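PDB 6EZR: beta-N-acetylglucosaminidase Nag2 from Vibrio harveyi, which probably hydrolyses terminal non-reducing N-acetyl-D-hexosamine residues of N-acetyl-beta-D-hexosaminides, as a glycoside hydrolase of family 20. Local coordinates for residues F90-D95 with G543-N548; F97-I102 with L337-G342; S260-Y265 with P569-I574. One frame throughout, in Å; residues are numbered along the deposited sequence. Where two conformers were deposited one is given.

Contact 1 (F90-D95 with G543-N548)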
loop_
_atom_site.group_PDB
_atom_site.type_symbol
_atom_site.label_atom_id
_atom_site.label_comp_id
_atom_site.label_asym_id
_atom_site.label_seq_id
_atom_site.Cartn_x
_atom_site.Cartn_y
_atom_site.Cartn_z
ATOM N N PHE A 90 8.967 -2.664 22.704
ATOM C CA PHE A 90 9.505 -2.600 21.350
ATOM C C PHE A 90 10.166 -3.937 21.062
ATOM O O PHE A 90 10.992 -4.409 21.840
ATOM C CB PHE A 90 10.560 -1.494 21.199
ATOM C CG PHE A 90 10.019 -0.077 21.060
ATOM C CD1 PHE A 90 8.664 0.229 21.026
ATOM C CD2 PHE A 90 10.923 0.973 20.940
ATOM C CE1 PHE A 90 8.237 1.546 20.892
ATOM C CE2 PHE A 90 10.500 2.288 20.801
ATOM C CZ PHE A 90 9.154 2.571 20.772
ATOM N N ARG A 91 9.792 -4.546 19.946
ATOM C CA ARG A 91 10.397 -5.794 19.496
ATOM C C ARG A 91 11.379 -5.594 18.346
ATOM O O ARG A 91 12.048 -6.537 17.961
ATOM C CB ARG A 91 9.311 -6.770 19.035
ATOM C CG ARG A 91 8.132 -6.913 19.970
ATOM C CD ARG A 91 8.511 -7.629 21.254
ATOM N NE ARG A 91 7.434 -7.595 22.236
ATOM C CZ ARG A 91 7.502 -8.118 23.459
ATOM N NH1 ARG A 91 6.461 -7.994 24.282
ATOM N NH2 ARG A 91 8.598 -8.757 23.875
ATOM N N TYR A 92 11.453 -4.385 17.790
ATOM C CA TYR A 92 12.210 -4.135 16.553
ATOM C C TYR A 92 13.045 -2.857 16.627
ATOM O O TYR A 92 12.625 -1.873 17.231
ATOM C CB TYR A 92 11.233 -4.042 15.374
ATOM C CG TYR A 92 10.542 -5.348 15.069
ATOM C CD1 TYR A 92 11.207 -6.368 14.364
ATOM C CD2 TYR A 92 9.247 -5.590 15.512
ATOM C CE1 TYR A 92 10.578 -7.574 14.088
ATOM C CE2 TYR A 92 8.615 -6.796 15.245
ATOM C CZ TYR A 92 9.280 -7.779 14.530
ATOM O OH TYR A 92 8.659 -8.975 14.266
ATOM N N TYR A 93 14.212 -2.869 15.981
ATOM C CA TYR A 93 15.081 -1.676 15.903
ATOM C C TYR A 93 14.489 -0.472 15.148
ATOM O O TYR A 93 14.888 0.669 15.398
ATOM C CB TYR A 93 16.441 -2.041 15.308
ATOM C CG TYR A 93 17.234 -2.988 16.179
ATOM C CD1 TYR A 93 17.607 -2.626 17.479
ATOM C CD2 TYR A 93 17.616 -4.248 15.715
ATOM C CE1 TYR A 93 18.329 -3.489 18.289
ATOM C CE2 TYR A 93 18.342 -5.123 16.522
ATOM C CZ TYR A 93 18.693 -4.737 17.810
ATOM O OH TYR A 93 19.406 -5.593 18.619
ATOM N N SER A 94 13.562 -0.720 14.227
ATOM C CA SER A 94 12.872 0.365 13.510
ATOM C C SER A 94 11.901 1.164 14.389
ATOM O O SER A 94 11.534 2.285 14.038
ATOM C CB SER A 94 12.142 -0.175 12.276
ATOM O OG SER A 94 11.633 -1.479 12.488
ATOM N N ASP A 95 11.492 0.591 15.519
ATOM C CA ASP A 95 10.700 1.308 16.531
ATOM C C ASP A 95 11.452 2.509 17.139
ATOM O O ASP A 95 10.828 3.410 17.691
ATOM C CB ASP A 95 10.255 0.362 17.659
ATOM C CG ASP A 95 9.377 -0.791 17.167
ATOM O OD1 ASP A 95 8.403 -0.532 16.422
ATOM O OD2 ASP A 95 9.657 -1.954 17.550
ATOM N N GLY A 543 10.002 -3.270 9.130
ATOM C CA GLY A 543 8.550 -3.200 9.059
ATOM C C GLY A 543 7.913 -2.682 10.327
ATOM O O GLY A 543 8.591 -2.264 11.253
ATOM N N VAL A 544 6.590 -2.720 10.351
ATOM C CA VAL A 544 5.812 -2.363 11.531
ATOM C C VAL A 544 5.173 -3.641 12.066
ATOM O O VAL A 544 5.130 -4.658 11.354
ATOM C CB VAL A 544 4.786 -1.242 11.220
ATOM C CG1 VAL A 544 5.512 -0.040 10.643
ATOM C CG2 VAL A 544 3.697 -1.697 10.260
ATOM N N ASP A 545 4.714 -3.601 13.321
ATOM C CA ASP A 545 4.106 -4.784 13.957
ATOM C C ASP A 545 2.783 -4.582 14.699
ATOM O O ASP A 545 2.309 -5.511 15.359
ATOM C CB ASP A 545 5.128 -5.515 14.857
ATOM C CG ASP A 545 5.531 -4.721 16.102
ATOM O OD1 ASP A 545 5.190 -3.519 16.230
ATOM O OD2 ASP A 545 6.216 -5.328 16.959
ATOM N N TRP A 546 2.151 -3.425 14.546
ATOM C CA TRP A 546 0.975 -3.090 15.368
ATOM C C TRP A 546 -0.165 -4.092 15.270
ATOM O O TRP A 546 -0.839 -4.362 16.268
ATOM C CB TRP A 546 0.473 -1.687 15.058
ATOM C CG TRP A 546 -0.172 -1.496 13.728
ATOM C CD1 TRP A 546 0.408 -0.989 12.602
ATOM C CD2 TRP A 546 -1.541 -1.758 13.396
ATOM N NE1 TRP A 546 -0.511 -0.931 11.589
ATOM C CE2 TRP A 546 -1.714 -1.400 12.044
ATOM C CE3 TRP A 546 -2.629 -2.291 14.101
ATOM C CZ2 TRP A 546 -2.944 -1.534 11.381
ATOM C CZ3 TRP A 546 -3.866 -2.430 13.434
ATOM C CH2 TRP A 546 -4.003 -2.051 12.092
ATOM N N ALA A 547 -0.375 -4.619 14.062
ATOM C CA ALA A 547 -1.353 -5.675 13.783
ATOM C C ALA A 547 -0.734 -7.079 13.801
ATOM O O ALA A 547 -1.260 -7.992 13.173
ATOM C CB ALA A 547 -1.977 -5.428 12.419
ATOM N N ASN A 548 0.361 -7.246 14.537
ATOM C CA ASN A 548 1.204 -8.465 14.557
ATOM C C ASN A 548 2.175 -8.637 13.387
ATOM O O ASN A 548 1.915 -8.160 12.277
ATOM C CB ASN A 548 0.415 -9.783 14.773
ATOM C CG ASN A 548 0.038 -10.016 16.227
ATOM O OD1 ASN A 548 0.467 -9.295 17.138
ATOM N ND2 ASN A 548 -0.785 -11.021 16.448
HETATM O O HOH W 1 7.609 -3.519 18.582
HETATM O O HOH W 2 6.418 -1.383 14.906
#
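Asp545 sets CG between its own backbone N and carbonyl carbon (chi1 68°), which sends the carboxylate across to Tyr92, whose ring is swung to meet it by placing CG anti to the carbonyl carbon (chi1 -67°). Asp545 OD2 arrives at the ring edge, in the ring plane, 3.3 Å from Tyr92 CE2, with the carboxylate turned 78° from the ring. The acceptor thus faces the slightly positive C-H rim and not the pi cloud. Arg91 contributes aliphatic CB and CG near the same oxygen, while its guanidinium leads away to Ser124 O and Tyr126.

The rest of the interface illustrates how water can join two acids. Asp95 OD1 and Asp545 OD1 stand 4.4 Å apart, a closeness of like charges that is probably unfavourable by itself; Arg45 makes a long, weak ion pair with Asp95 OD1. One water donates to both acids, at 2.6 Å from Asp95 OD1 and 2.8 Å from Asp545 OD1, and probably offsets much of the repulsion. A second accepts from Arg91 N and lies 2.8 Å from both Asp95 OD2 and Asp545 OD2, though it has too few protons for every acceptor in reach. Asp95 OD2 also takes the N-H of Tyr92 at 3.0 Å, which fixes the carboxylate over its own loop.

Asp545 opens a type I turn ending at Asn548, and the turn carries Trp546, which binds N-acetyl-D-glucosamine. Tyr92 OH reaches past the acid to Asp536 O and Thr534 OG1 of the catalytic domain. The contact therefore joins the loop between strands 78-85 and 99-105 of the N-terminal sheet to the long loop running from helix 526-529 to helix 552-556.

Contact 2 (F97-I102 with L337-G342)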
loop_
_atom_site.group_PDB
_atom_site.type_symbol
_atom_site.label_atom_id
_atom_site.label_comp_id
_atom_site.label_asym_id
_atom_site.label_seq_id
_atom_site.Cartn_x
_atom_site.Cartn_y
_atom_site.Cartn_z
ATOM N N PHE A 97 14.306 5.855 16.756
ATOM C CA PHE A 97 14.353 7.065 15.939
ATOM C C PHE A 97 14.906 6.703 14.574
ATOM O O PHE A 97 15.911 5.998 14.494
ATOM C CB PHE A 97 15.267 8.144 16.552
ATOM C CG PHE A 97 14.842 8.666 17.901
ATOM C CD1 PHE A 97 13.540 8.519 18.390
ATOM C CD2 PHE A 97 15.764 9.378 18.677
ATOM C CE1 PHE A 97 13.179 9.038 19.633
ATOM C CE2 PHE A 97 15.403 9.905 19.920
ATOM C CZ PHE A 97 14.108 9.732 20.397
ATOM N N ASN A 98 14.245 7.156 13.512
ATOM C CA ASN A 98 14.744 6.926 12.151
ATOM C C ASN A 98 15.889 7.876 11.784
ATOM O O ASN A 98 16.841 7.481 11.100
ATOM C CB ASN A 98 13.624 7.037 11.110
ATOM C CG ASN A 98 14.140 6.876 9.681
ATOM O OD1 ASN A 98 14.068 7.800 8.873
ATOM N ND2 ASN A 98 14.694 5.707 9.378
ATOM N N GLU A 99 15.787 9.120 12.239
ATOM C CA GLU A 99 16.721 10.168 11.850
ATOM C C GLU A 99 16.746 11.259 12.912
ATOM O O GLU A 99 15.788 11.408 13.670
ATOM C CB GLU A 99 16.283 10.754 10.504
ATOM C CG GLU A 99 17.411 11.047 9.528
ATOM C CD GLU A 99 16.908 11.315 8.117
ATOM O OE1 GLU A 99 15.863 10.755 7.720
ATOM O OE2 GLU A 99 17.563 12.100 7.396
ATOM N N ALA A 100 17.844 12.015 12.944
ATOM C CA ALA A 100 17.999 13.142 13.857
ATOM C C ALA A 100 18.916 14.227 13.291
ATOM O O ALA A 100 19.779 13.959 12.445
ATOM C CB ALA A 100 18.509 12.668 15.205
ATOM N N MET A 101 18.711 15.450 13.780
ATOM C CA MET A 101 19.478 16.619 13.364
ATOM C C MET A 101 19.419 17.703 14.443
ATOM O O MET A 101 18.552 17.665 15.318
ATOM C CB MET A 101 18.967 17.152 12.024
ATOM C CG MET A 101 17.534 17.666 12.019
ATOM S SD MET A 101 17.307 18.998 10.820
ATOM C CE MET A 101 18.059 20.372 11.697
ATOM N N ILE A 102 20.343 18.660 14.395
ATOM C CA ILE A 102 20.297 19.798 15.325
ATOM C C ILE A 102 20.271 21.135 14.598
ATOM O O ILE A 102 20.818 21.273 13.507
ATOM C CB ILE A 102 21.428 19.790 16.384
ATOM C CG1 ILE A 102 22.810 19.621 15.745
ATOM C CG2 ILE A 102 21.172 18.706 17.423
ATOM C CD1 ILE A 102 23.939 20.090 16.645
ATOM N N LEU A 337 14.461 13.851 7.021
ATOM C CA LEU A 337 14.293 14.889 8.049
ATOM C C LEU A 337 14.832 16.281 7.658
ATOM O O LEU A 337 14.205 17.294 7.982
ATOM C CB LEU A 337 14.957 14.414 9.340
ATOM C CG LEU A 337 14.678 15.118 10.667
ATOM C CD1 LEU A 337 13.239 14.912 11.113
ATOM C CD2 LEU A 337 15.638 14.560 11.709
ATOM N N SER A 338 15.972 16.312 6.957
ATOM C CA SER A 338 16.663 17.568 6.557
ATOM C C SER A 338 16.528 18.007 5.087
ATOM O O SER A 338 16.944 19.112 4.733
ATOM C CB SER A 338 18.152 17.455 6.887
ATOM O OG SER A 338 18.328 17.235 8.273
ATOM N N GLN A 339 15.958 17.151 4.245
ATOM C CA GLN A 339 15.811 17.429 2.821
ATOM C C GLN A 339 14.411 17.958 2.535
ATOM O O GLN A 339 13.501 17.810 3.352
ATOM C CB GLN A 339 16.056 16.156 2.001
ATOM C CG GLN A 339 17.429 15.514 2.195
ATOM C CD GLN A 339 17.494 14.527 3.366
ATOM O OE1 GLN A 339 17.639 14.929 4.529
ATOM N NE2 GLN A 339 17.402 13.230 3.060
ATOM N N ARG A 340 14.256 18.601 1.383
ATOM C CA ARG A 340 12.938 18.858 0.808
ATOM C C ARG A 340 12.525 17.550 0.151
ATOM O O ARG A 340 13.165 17.135 -0.813
ATOM C CB ARG A 340 12.993 19.980 -0.237
ATOM C CG ARG A 340 11.688 20.198 -1.008
ATOM C CD ARG A 340 11.857 21.222 -2.124
ATOM N NE ARG A 340 10.584 21.831 -2.533
ATOM C CZ ARG A 340 9.945 21.640 -3.691
ATOM N NH1 ARG A 340 10.424 20.838 -4.644
ATOM N NH2 ARG A 340 8.795 22.275 -3.906
ATOM N N TYR A 341 11.483 16.903 0.676
ATOM C CA TYR A 341 11.033 15.590 0.173
ATOM C C TYR A 341 9.679 15.659 -0.523
ATOM O O TYR A 341 8.744 16.258 0.007
ATOM C CB TYR A 341 10.931 14.543 1.298
ATOM C CG TYR A 341 10.480 13.204 0.748
ATOM C CD1 TYR A 341 11.397 12.328 0.180
ATOM C CD2 TYR A 341 9.120 12.850 0.717
ATOM C CE1 TYR A 341 10.989 11.121 -0.368
ATOM C CE2 TYR A 341 8.704 11.647 0.167
ATOM C CZ TYR A 341 9.643 10.786 -0.372
ATOM O OH TYR A 341 9.252 9.593 -0.924
ATOM N N GLY A 342 9.561 14.990 -1.671
ATOM C CA GLY A 342 8.251 14.749 -2.274
ATOM C C GLY A 342 8.195 14.286 -3.715
ATOM O O GLY A 342 9.029 13.503 -4.168
#
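Leu337 and Met101 carry the apolar part of this contact. With CG anti to its backbone N (chi1 -166°), Leu337 lays CD2 against the strand, 3.5 Å from Ala100 CA and 3.7 Å from Met101 CG. Glu99 and Met101 both point to the loop, and Ala100 between them points away, onto Val8 and Val115. Leu337 can therefore settle between two side chains against bare backbone. The stem of Glu99 slides past it in the opposite direction, bringing Glu99 CD to 3.9 Å from Leu337 CB.

Polar interactions are sparse. The N-H of Leu337 points almost straight at Glu99 OE1 (173°), but at 3.5 Å from N to OE1 the hydrogen bond is weak. Within the loop, Gln339 OE1 bends back to accept a second weak bond from Ser338 N.

A sulfur-hydroxyl approach makes a third class: Met101 SD lies 3.3 Å from Ser338 OG, put there by Met101 chi1 (63°, CG between backbone N and carbonyl carbon) and the bend at chi2. Strand 99-105 sits in the N-terminal sheet between strands 38-42 and 110-117, and the loop leads into strand 341-342 of the catalytic domain. At this junction of two domains the apolar fit of Leu337 probably contributes more than the long, weak bond to Glu99.

Contact 3 (S260-Y265 with P569-I574)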
loop_
_atom_site.group_PDB
_atom_site.type_symbol
_atom_site.label_atom_id
_atom_site.label_comp_id
_atom_site.label_asym_id
_atom_site.label_seq_id
_atom_site.Cartn_x
_atom_site.Cartn_y
_atom_site.Cartn_z
ATOM N N SER A 260 -9.880 -20.828 -13.506
ATOM C CA SER A 260 -10.768 -19.682 -13.394
ATOM C C SER A 260 -10.617 -19.074 -11.989
ATOM O O SER A 260 -10.286 -19.788 -11.047
ATOM C CB SER A 260 -12.226 -20.078 -13.688
ATOM O OG SER A 260 -12.868 -20.684 -12.577
ATOM N N PRO A 261 -10.856 -17.758 -11.851
ATOM C CA PRO A 261 -10.641 -17.074 -10.576
ATOM C C PRO A 261 -11.676 -17.412 -9.496
ATOM O O PRO A 261 -12.874 -17.431 -9.775
ATOM C CB PRO A 261 -10.744 -15.593 -10.956
ATOM C CG PRO A 261 -11.595 -15.565 -12.178
ATOM C CD PRO A 261 -11.279 -16.827 -12.917
ATOM N N ARG A 262 -11.211 -17.663 -8.272
ATOM C CA ARG A 262 -12.108 -17.818 -7.115
ATOM C C ARG A 262 -12.915 -16.551 -6.837
ATOM O O ARG A 262 -14.114 -16.629 -6.618
ATOM C CB ARG A 262 -11.344 -18.202 -5.841
ATOM C CG ARG A 262 -12.103 -19.160 -4.936
ATOM C CD ARG A 262 -12.709 -18.543 -3.694
ATOM N NE ARG A 262 -11.807 -18.664 -2.552
ATOM C CZ ARG A 262 -12.173 -18.792 -1.272
ATOM N NH1 ARG A 262 -11.222 -18.889 -0.344
ATOM N NH2 ARG A 262 -13.461 -18.826 -0.899
ATOM N N PHE A 263 -12.243 -15.400 -6.852
ATOM C CA PHE A 263 -12.873 -14.087 -6.610
ATOM C C PHE A 263 -12.742 -13.144 -7.814
ATOM O O PHE A 263 -11.750 -13.205 -8.544
ATOM C CB PHE A 263 -12.246 -13.427 -5.383
ATOM C CG PHE A 263 -12.595 -14.099 -4.090
ATOM C CD1 PHE A 263 -13.866 -13.976 -3.554
ATOM C CD2 PHE A 263 -11.654 -14.851 -3.404
ATOM C CE1 PHE A 263 -14.197 -14.584 -2.355
ATOM C CE2 PHE A 263 -11.970 -15.460 -2.201
ATOM C CZ PHE A 263 -13.245 -15.329 -1.675
ATOM N N ARG A 264 -13.739 -12.277 -8.002
ATOM C CA ARG A 264 -13.747 -11.313 -9.118
ATOM C C ARG A 264 -12.748 -10.161 -8.925
ATOM O O ARG A 264 -12.026 -9.794 -9.856
ATOM C CB ARG A 264 -15.161 -10.751 -9.348
ATOM C CG ARG A 264 -16.163 -11.814 -9.788
ATOM C CD ARG A 264 -17.537 -11.264 -10.169
ATOM N NE ARG A 264 -18.121 -10.339 -9.188
ATOM C CZ ARG A 264 -18.632 -10.679 -8.000
ATOM N NH1 ARG A 264 -18.630 -11.944 -7.579
ATOM N NH2 ARG A 264 -19.140 -9.734 -7.212
ATOM N N TYR A 265 -12.729 -9.593 -7.721
ATOM C CA TYR A 265 -11.830 -8.498 -7.366
ATOM C C TYR A 265 -10.598 -9.094 -6.683
ATOM O O TYR A 265 -10.718 -9.720 -5.629
ATOM C CB TYR A 265 -12.556 -7.525 -6.443
ATOM C CG TYR A 265 -11.804 -6.248 -6.088
ATOM C CD1 TYR A 265 -10.783 -6.247 -5.136
ATOM C CD2 TYR A 265 -12.154 -5.029 -6.666
ATOM C CE1 TYR A 265 -10.117 -5.074 -4.794
ATOM C CE2 TYR A 265 -11.501 -3.854 -6.327
ATOM C CZ TYR A 265 -10.477 -3.876 -5.399
ATOM O OH TYR A 265 -9.817 -2.706 -5.084
ATOM N N PRO A 569 -26.029 -17.225 -0.581
ATOM C CA PRO A 569 -26.419 -15.970 -1.245
ATOM C C PRO A 569 -25.576 -14.735 -0.875
ATOM O O PRO A 569 -25.521 -13.789 -1.663
ATOM C CB PRO A 569 -27.875 -15.775 -0.793
ATOM C CG PRO A 569 -27.987 -16.544 0.478
ATOM C CD PRO A 569 -27.138 -17.755 0.240
ATOM N N ILE A 570 -24.941 -14.748 0.301
ATOM C CA ILE A 570 -24.103 -13.628 0.754
ATOM C C ILE A 570 -22.841 -13.412 -0.090
ATOM O O ILE A 570 -22.293 -12.305 -0.108
ATOM C CB ILE A 570 -23.704 -13.763 2.248
ATOM C CG1 ILE A 570 -23.566 -12.361 2.865
ATOM C CG2 ILE A 570 -22.476 -14.678 2.434
ATOM C CD1 ILE A 570 -22.700 -12.281 4.099
ATOM N N ARG A 571 -22.388 -14.461 -0.773
ATOM C CA ARG A 571 -21.205 -14.365 -1.632
ATOM C C ARG A 571 -21.397 -13.498 -2.869
ATOM O O ARG A 571 -20.418 -13.076 -3.489
ATOM C CB ARG A 571 -20.684 -15.747 -2.036
ATOM C CG ARG A 571 -19.548 -16.214 -1.145
ATOM C CD ARG A 571 -18.416 -16.859 -1.936
ATOM N NE ARG A 571 -17.587 -17.660 -1.043
ATOM C CZ ARG A 571 -17.979 -18.798 -0.464
ATOM N NH1 ARG A 571 -17.149 -19.440 0.345
ATOM N NH2 ARG A 571 -19.196 -19.306 -0.681
ATOM N N LYS A 572 -22.654 -13.230 -3.225
ATOM C CA LYS A 572 -22.971 -12.259 -4.275
ATOM C C LYS A 572 -22.503 -10.847 -3.908
ATOM O O LYS A 572 -22.218 -10.047 -4.797
ATOM C CB LYS A 572 -24.475 -12.242 -4.575
ATOM C CG LYS A 572 -24.948 -13.403 -5.445
ATOM C CD LYS A 572 -26.254 -13.094 -6.174
ATOM C CE LYS A 572 -27.468 -13.214 -5.260
ATOM N NZ LYS A 572 -28.640 -12.466 -5.794
ATOM N N ARG A 573 -22.435 -10.557 -2.605
ATOM C CA ARG A 573 -21.971 -9.261 -2.076
ATOM C C ARG A 573 -20.455 -9.153 -1.822
ATOM O O ARG A 573 -19.950 -8.048 -1.655
ATOM C CB ARG A 573 -22.713 -8.930 -0.780
ATOM C CG ARG A 573 -24.227 -8.872 -0.923
ATOM C CD ARG A 573 -24.782 -7.462 -0.998
ATOM N NE ARG A 573 -26.225 -7.497 -1.249
ATOM C CZ ARG A 573 -27.169 -7.815 -0.351
ATOM N NH1 ARG A 573 -26.860 -8.131 0.910
ATOM N NH2 ARG A 573 -28.448 -7.816 -0.722
ATOM N N ILE A 574 -19.739 -10.275 -1.776
ATOM C CA ILE A 574 -18.277 -10.248 -1.663
ATOM C C ILE A 574 -17.643 -10.012 -3.040
ATOM O O ILE A 574 -17.660 -10.893 -3.892
ATOM C CB ILE A 574 -17.705 -11.545 -1.037
ATOM C CG1 ILE A 574 -18.394 -11.880 0.306
ATOM C CG2 ILE A 574 -16.197 -11.427 -0.853
ATOM C CD1 ILE A 574 -18.440 -10.760 1.332
HETATM O O HOH W 3 -16.094 -12.510 -6.475
#
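Phe263 lies alongside Ile574, both side chains pointing the same way, and its CE1 comes within 4.0 Å of Ile574 CG2. The pair sits where the TIM barrel closes: Phe263 stands two residues before strand 265-271 and Ile574 begins strand 574-581, parallel neighbours that complete the ring of strands. Both strands start here, so the contact belongs to the N-terminal end of the barrel, the end away from the catalytic mouth in this fold. Ile574 also packs on Val521 of the strand on its other flank.

Around this apolar pair stand three arginines. Arg262, bent at chi2 and chi3, curls its guanidinium back over its neighbour, so that Phe263 CE2 lies 3.2 Å from the guanidinium plane, offset toward the rim, and Arg262 NH1 bonds Pro560 O. Arg571 was deposited in two conformers, so its approach to Arg262 is doubtful; in the conformer given, its guanidinium reaches Val564 O and Pro565 O.

Arg264 leans the other way, across the start of the second strand, with NH2 3.8 Å from Ile574 O. A water accepts from Arg264 N at 2.8 Å and donates weakly to Ile574 O, 3.4 Å from that oxygen, linking the two backbones.

In the fold
Contacts 1 and 2 draw on adjoining pieces of the N-terminal domain, residues 90-95 and 97-102, and set them against two separate loops of the catalytic domain, their centres 21 Å apart. Both contribute to the junction between the domains. Contact 1 is the one near the sugar site: its segment 543-548 carries the sugar-binding Trp546, and Gly543 lies about 6 Å from the side chain of Asp532 and about 9 Å from that of Glu584. Contact 3, at the closure of the barrel, has its centre 34 Å from that of contact 1 and 45 Å from that of contact 2, which lies on the opposite side of the chain's centre.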